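Local coordinates for protein MucR Phosphodiesterase (Pseudomonas aeruginosa, PDB 5M1T) that is an EAL-domain phosphodiesterase that binds C2E in a pocket, with two magnesium ions bound in the same domain, at residues 107-110 with 111-115; 84-87 with 88-92. All blocks are in the same frame, centred on the assembly; numbering follows the deposited sequence.

Contact 1: residues 107-110 with 111-115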
loop_
_atom_site.group_PDB
_atom_site.type_symbol
_atom_site.label_atom_id
_atom_site.label_comp_id
_atom_site.label_asym_id
_atom_site.label_seq_id
_atom_site.Cartn_x
_atom_site.Cartn_y
_atom_site.Cartn_z
ATOM N N GLN A 107 25.208 -2.167 3.372
ATOM C CA GLN A 107 25.900 -3.288 3.960
ATOM C C GLN A 107 26.108 -4.454 2.992
ATOM O O GLN A 107 27.196 -5.046 2.956
ATOM C CB GLN A 107 25.160 -3.772 5.191
ATOM C CG GLN A 107 25.980 -4.704 6.037
ATOM C CD GLN A 107 27.268 -4.052 6.546
ATOM O OE1 GLN A 107 27.242 -2.985 7.164
ATOM N NE2 GLN A 107 28.383 -4.683 6.277
ATOM N N MET A 108 25.078 -4.799 2.223
ATOM C CA MET A 108 25.200 -5.907 1.286
ATOM C C MET A 108 26.270 -5.593 0.230
ATOM O O MET A 108 27.131 -6.437 -0.073
ATOM C CB MET A 108 23.846 -6.223 0.646
ATOM C CG MET A 108 23.802 -7.509 -0.185
ATOM S SD MET A 108 24.376 -9.051 0.597
ATOM C CE MET A 108 23.358 -9.085 2.004
ATOM N N ARG A 109 26.218 -4.370 -0.325
ATOM C CA ARG A 109 27.238 -3.906 -1.244
ATOM C C ARG A 109 28.642 -4.102 -0.663
ATOM O O ARG A 109 29.493 -4.688 -1.300
ATOM C CB ARG A 109 26.992 -2.445 -1.589
ATOM C CG ARG A 109 27.913 -1.845 -2.646
ATOM C CD ARG A 109 27.669 -2.386 -4.049
ATOM N NE ARG A 109 28.584 -3.465 -4.385
ATOM C CZ ARG A 109 28.341 -4.437 -5.271
ATOM N NH1 ARG A 109 27.177 -4.506 -5.910
ATOM N NH2 ARG A 109 29.265 -5.373 -5.508
ATOM N N LEU A 110 28.863 -3.604 0.544
ATOM C CA LEU A 110 30.139 -3.726 1.238
ATOM C C LEU A 110 30.603 -5.205 1.347
ATOM O O LEU A 110 31.745 -5.572 1.008
ATOM C CB LEU A 110 30.010 -3.080 2.618
ATOM C CG LEU A 110 31.235 -2.931 3.519
ATOM C CD1 LEU A 110 32.390 -2.301 2.765
ATOM C CD2 LEU A 110 30.955 -2.015 4.698
ATOM N N TRP A 111 29.685 -6.061 1.772
ATOM C CA TRP A 111 29.940 -7.484 1.835
ATOM C C TRP A 111 30.257 -8.101 0.499
ATOM O O TRP A 111 31.136 -8.957 0.433
ATOM C CB TRP A 111 28.747 -8.228 2.426
ATOM C CG TRP A 111 28.618 -8.059 3.904
ATOM C CD1 TRP A 111 29.630 -7.837 4.787
ATOM C CD2 TRP A 111 27.410 -8.137 4.680
ATOM N NE1 TRP A 111 29.130 -7.767 6.062
ATOM C CE2 TRP A 111 27.773 -7.942 6.025
ATOM C CE3 TRP A 111 26.060 -8.346 4.361
ATOM C CZ2 TRP A 111 26.841 -7.961 7.065
ATOM C CZ3 TRP A 111 25.134 -8.367 5.383
ATOM C CH2 TRP A 111 25.532 -8.170 6.729
ATOM N N LEU A 112 29.504 -7.746 -0.542
ATOM C CA LEU A 112 29.789 -8.272 -1.881
ATOM C C LEU A 112 31.204 -7.859 -2.335
ATOM O O LEU A 112 31.947 -8.647 -2.933
ATOM C CB LEU A 112 28.756 -7.794 -2.897
ATOM C CG LEU A 112 27.379 -8.435 -2.860
ATOM C CD1 LEU A 112 26.424 -7.625 -3.718
ATOM C CD2 LEU A 112 27.425 -9.857 -3.355
ATOM N N ASP A 113 31.574 -6.629 -2.032
ATOM C CA ASP A 113 32.884 -6.125 -2.406
ATOM C C ASP A 113 33.977 -6.757 -1.530
ATOM O O ASP A 113 35.137 -6.679 -1.840
ATOM C CB ASP A 113 32.905 -4.597 -2.297
ATOM C CG ASP A 113 31.949 -3.901 -3.314
ATOM O OD1 ASP A 113 31.829 -4.381 -4.494
ATOM O OD2 ASP A 113 31.317 -2.865 -2.945
ATOM N N GLY A 114 33.587 -7.343 -0.402
ATOM C CA GLY A 114 34.501 -8.064 0.475
ATOM C C GLY A 114 34.536 -9.547 0.119
ATOM O O GLY A 114 35.216 -10.348 0.761
ATOM N N GLY A 115 33.799 -9.920 -0.917
ATOM C CA GLY A 115 33.935 -11.241 -1.491
ATOM C C GLY A 115 32.918 -12.243 -0.991
ATOM O O GLY A 115 33.110 -13.413 -1.185
#

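Contact 2: residues 84-87 with 88-92. With C2E (9,9'-[(2R,3R,3aS,5S,7aR,9R,10R,10aS,12S,14aR)-3,5,10,12-tetrahydroxy-5,12-dioxidooctahydro-2H,7H-difuro[3,2-d:3',2'-j][1,3,7,9,2,8]tetraoxadiphosphacyclododecine-2,9-diyl]bis(2-amino-1,9-dihydro-6H-purin-6-one)), chain C.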
loop_
_atom_site.group_PDB
_atom_site.type_symbol
_atom_site.label_atom_id
_atom_site.label_comp_id
_atom_site.label_asym_id
_atom_site.label_seq_id
_atom_site.Cartn_x
_atom_site.Cartn_y
_atom_site.Cartn_z
ATOM N N LEU A 84 7.596 -0.973 17.030
ATOM C CA LEU A 84 7.112 -0.946 15.642
ATOM C C LEU A 84 5.600 -0.738 15.480
ATOM O O LEU A 84 5.178 -0.191 14.475
ATOM C CB LEU A 84 7.554 -2.193 14.869
ATOM C CG LEU A 84 8.990 -2.206 14.333
ATOM C CD1 LEU A 84 9.219 -3.479 13.553
ATOM C CD2 LEU A 84 9.264 -1.039 13.413
ATOM N N PRO A 85 4.774 -1.181 16.450
ATOM C CA PRO A 85 3.354 -0.883 16.331
ATOM C C PRO A 85 3.026 0.619 16.436
ATOM O O PRO A 85 2.163 1.110 15.713
ATOM C CB PRO A 85 2.727 -1.664 17.497
ATOM C CG PRO A 85 3.715 -2.749 17.777
ATOM C CD PRO A 85 5.041 -2.085 17.573
ATOM N N LEU A 86 3.718 1.326 17.331
ATOM C CA LEU A 86 3.647 2.781 17.395
ATOM C C LEU A 86 4.156 3.410 16.099
ATOM O O LEU A 86 3.586 4.377 15.593
ATOM C CB LEU A 86 4.469 3.293 18.575
ATOM C CG LEU A 86 4.532 4.804 18.771
ATOM C CD1 LEU A 86 3.114 5.324 19.046
ATOM C CD2 LEU A 86 5.494 5.225 19.897
ATOM N N ALA A 87 5.235 2.859 15.553
ATOM C CA ALA A 87 5.751 3.352 14.289
ATOM C C ALA A 87 4.762 3.149 13.153
ATOM O O ALA A 87 4.611 4.038 12.292
ATOM C CB ALA A 87 7.091 2.712 13.959
ATOM N N GLU A 88 4.069 2.005 13.151
ATOM C CA GLU A 88 3.061 1.705 12.112
ATOM C C GLU A 88 1.899 2.686 12.207
ATOM O O GLU A 88 1.556 3.340 11.214
ATOM C CB GLU A 88 2.554 0.260 12.218
ATOM C CG GLU A 88 1.594 -0.184 11.115
ATOM C CD GLU A 88 2.282 -0.700 9.843
ATOM O OE1 GLU A 88 3.473 -0.298 9.578
ATOM O OE2 GLU A 88 1.612 -1.483 9.090
ATOM N N LYS A 89 1.314 2.798 13.403
ATOM C CA LYS A 89 0.172 3.693 13.668
ATOM C C LYS A 89 0.438 5.187 13.371
ATOM O O LYS A 89 -0.443 5.910 12.911
ATOM C CB LYS A 89 -0.278 3.511 15.129
ATOM C CG LYS A 89 -1.341 4.496 15.594
ATOM C CD LYS A 89 -1.941 4.130 16.962
ATOM C CE LYS A 89 -1.010 4.473 18.139
ATOM N NZ LYS A 89 -1.325 3.750 19.421
ATOM N N THR A 90 1.651 5.642 13.649
ATOM C CA THR A 90 2.027 7.050 13.465
ATOM C C THR A 90 2.539 7.364 12.076
ATOM O O THR A 90 2.555 8.512 11.674
ATOM C CB THR A 90 3.136 7.463 14.440
ATOM O OG1 THR A 90 4.232 6.517 14.355
ATOM C CG2 THR A 90 2.571 7.523 15.878
ATOM N N GLY A 91 2.973 6.343 11.344
ATOM C CA GLY A 91 3.572 6.563 10.037
ATOM C C GLY A 91 5.062 6.827 10.110
ATOM O O GLY A 91 5.704 6.989 9.078
ATOM N N LEU A 92 5.641 6.864 11.308
ATOM C CA LEU A 92 7.110 6.919 11.445
ATOM C C LEU A 92 7.805 5.723 10.780
ATOM O O LEU A 92 8.979 5.831 10.407
ATOM C CB LEU A 92 7.521 6.945 12.908
ATOM C CG LEU A 92 7.327 8.223 13.654
ATOM C CD1 LEU A 92 7.588 7.904 15.113
ATOM C CD2 LEU A 92 8.260 9.324 13.145
HETATM P P1 C2E C . 10.377 -11.602 12.148
HETATM O O2P C2E C . 10.371 -11.077 10.739
HETATM O O1P C2E C . 9.665 -12.924 12.348
HETATM O "O5'" C2E C . 11.902 -11.729 12.596
HETATM C "C5'" C2E C . 12.356 -12.856 13.311
HETATM C "C4'" C2E C . 12.286 -12.621 14.802
HETATM O "O4'" C2E C . 12.574 -13.864 15.469
HETATM C "C3'" C2E C . 13.328 -11.627 15.286
HETATM O "O3'" C2E C . 12.804 -10.925 16.411
HETATM C "C2'" C2E C . 14.479 -12.497 15.744
HETATM O "O2'" C2E C . 15.300 -11.873 16.732
HETATM C "C1'" C2E C . 13.694 -13.662 16.332
HETATM N N9 C2E C . 14.453 -14.909 16.415
HETATM C C8 C2E C . 15.285 -15.415 15.491
HETATM N N7 C2E C . 15.793 -16.592 15.919
HETATM C C5 C2E C . 15.268 -16.847 17.125
HETATM C C6 C2E C . 15.381 -17.918 18.120
HETATM O O6 C2E C . 16.115 -18.906 17.895
HETATM N N1 C2E C . 14.666 -17.788 19.249
HETATM C C2 C2E C . 13.871 -16.721 19.489
HETATM N N2 C2E C . 13.179 -16.643 20.649
HETATM N N3 C2E C . 13.715 -15.712 18.613
HETATM C C4 C2E C . 14.387 -15.729 17.447
HETATM P P11 C2E C . 12.936 -9.325 16.512
HETATM O O21 C2E C . 14.328 -8.927 16.048
HETATM O O11 C2E C . 12.724 -8.917 17.930
HETATM O O5A C2E C . 11.845 -8.704 15.522
HETATM C C5A C2E C . 10.465 -9.002 15.750
HETATM C C4A C2E C . 9.650 -8.594 14.542
HETATM O O4A C2E C . 9.815 -7.207 14.267
HETATM C C3A C2E C . 10.110 -9.260 13.271
HETATM O O3A C2E C . 9.619 -10.582 13.141
HETATM C C2A C2E C . 9.579 -8.335 12.207
HETATM O O2A C2E C . 8.198 -8.558 11.962
HETATM C C1A C2E C . 9.719 -6.981 12.857
HETATM N N91 C2E C . 10.925 -6.278 12.333
HETATM C C81 C2E C . 12.209 -6.384 12.734
HETATM N N71 C2E C . 13.007 -5.544 12.021
HETATM C C51 C2E C . 12.210 -4.897 11.153
HETATM C C61 C2E C . 12.381 -3.882 10.100
HETATM O O61 C2E C . 13.517 -3.428 9.840
HETATM N N11 C2E C . 11.287 -3.478 9.431
HETATM C C21 C2E C . 10.061 -3.982 9.696
HETATM N N21 C2E C . 9.002 -3.542 8.995
HETATM N N31 C2E C . 9.824 -4.914 10.643
HETATM C C41 C2E C . 10.853 -5.391 11.366
#

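Contact 1: residues 107-110 with 111-115
Gln107 lies over one face of the Trp111 indole, four residues on. Its CG stands 3.5 Å from the centroid of the six-membered ring, close to the ring normal, in a CH-pi contact. With CG anti to the backbone N (chi1 -166°) and a bend at chi2, the chain turns along the helix, and NE2 comes above the rim of the ring, 3.2 Å from Trp111 NE1. Both nitrogens are donors, so the meeting is one of packing, and the amide is inclined 55° to the indole. Met108 takes the edge of the same ring: its CE is in the ring plane, 3.7 Å from Trp111 CE3. These contacts belong to the last turns of helix 93-113, which in the barrel-like EAL fold packs its indole inward, where Trp119 and Tyr50 meet it edge-to-face. Arg109, bent at chi2 and chi3, illustrates the i to i+4 salt bridge. Arg109 NE reaches Asp113 OD2 at 3.1 Å and Arg109 NH2 reaches Asp113 OD1 at 2.9 Å, a side-on grip. The guanidinium and carboxylate planes differ by 33°, and both oxygens are met from above the carboxylate plane. Leu112 lies over one guanidinium face, its CD1 offset toward the rim, while Arg109 NH1 turns to Ser147 O and Glu149, so the group is held at three nitrogens. Leu110 contributes mainly its carbonyl, which receives a weak bond from Gly114 N, at 2.9 Å from Leu110 O. Beyond it Gly115, with positive phi, closes the helix in a Schellman motif, its N bonded to Leu112 O at 3.0 Å.

Contact 2: residues 84-87 with 88-92
The carbonyl oxygen of Leu86 is gripped twice by a single residue: Thr90 N reaches Leu86 O at 3.0 Å, and the Thr90 hydroxyl, OG1, donates to Leu86 O at 2.6 Å. The two donors come from opposite faces of the carbonyl plane. With OG1 between the backbone N and the carbonyl carbon (chi1 52°), the hydroxyl folds back against the preceding turn. CG2 then lies beside the backbone N, and meets Leu86 CD1 at 3.9 Å. OG1 also accepts a weak bond from Leu92 N, 3.4 Å from Thr90 OG1, a loose tie between the last turn and the residues that leave it. Helix 84-90 ends here at Gly91, whose phi is positive (87°) and whose N makes a weak bond to Ala87 O. Ala87 CB and Leu92 CB lie 4.4 Å apart, both near Leu37 of helix 32-38. At the start of the helix, Glu88 N bonds to Leu84 O at 2.8 Å. The Glu88 side chain leads away from the turn to Ser126 and to the backbone N of Leu128, which tie its two carboxylate oxygens. Leu84 belongs to the ligand pocket of this EAL domain: Leu84 CD1 stands above the rim of a C2E purine, 3.3 Å from C2E N31, on the N31-C41 side of the six-membered ring. The short helix thus meets the ligand through an apolar methyl at its beginning, while at its end the hydroxyl donor and the amide together probably polarise the Leu86 carbonyl.

Contact 2 comes first in the chain and contact 1 follows, on consecutive helices of one EAL domain: 84-92 covers the whole of helix 84-90 and its exit, while 107-115 covers the far end of helix 93-113. Their centres lie 31 Å apart and their nearest atoms about 18 Å, so they do not touch. The longer helix starts beside contact 2, where Ile93 packs on Leu84, Ala87 and Glu88, and carries the chain away to contact 1, just before strand 120-124 of the sheet. Contact 2 contributes Leu84 to the C2E pocket, whereas the side chain of Gln107 in contact 1 is about 13 Å from C2E, so the short helix serves the pocket directly.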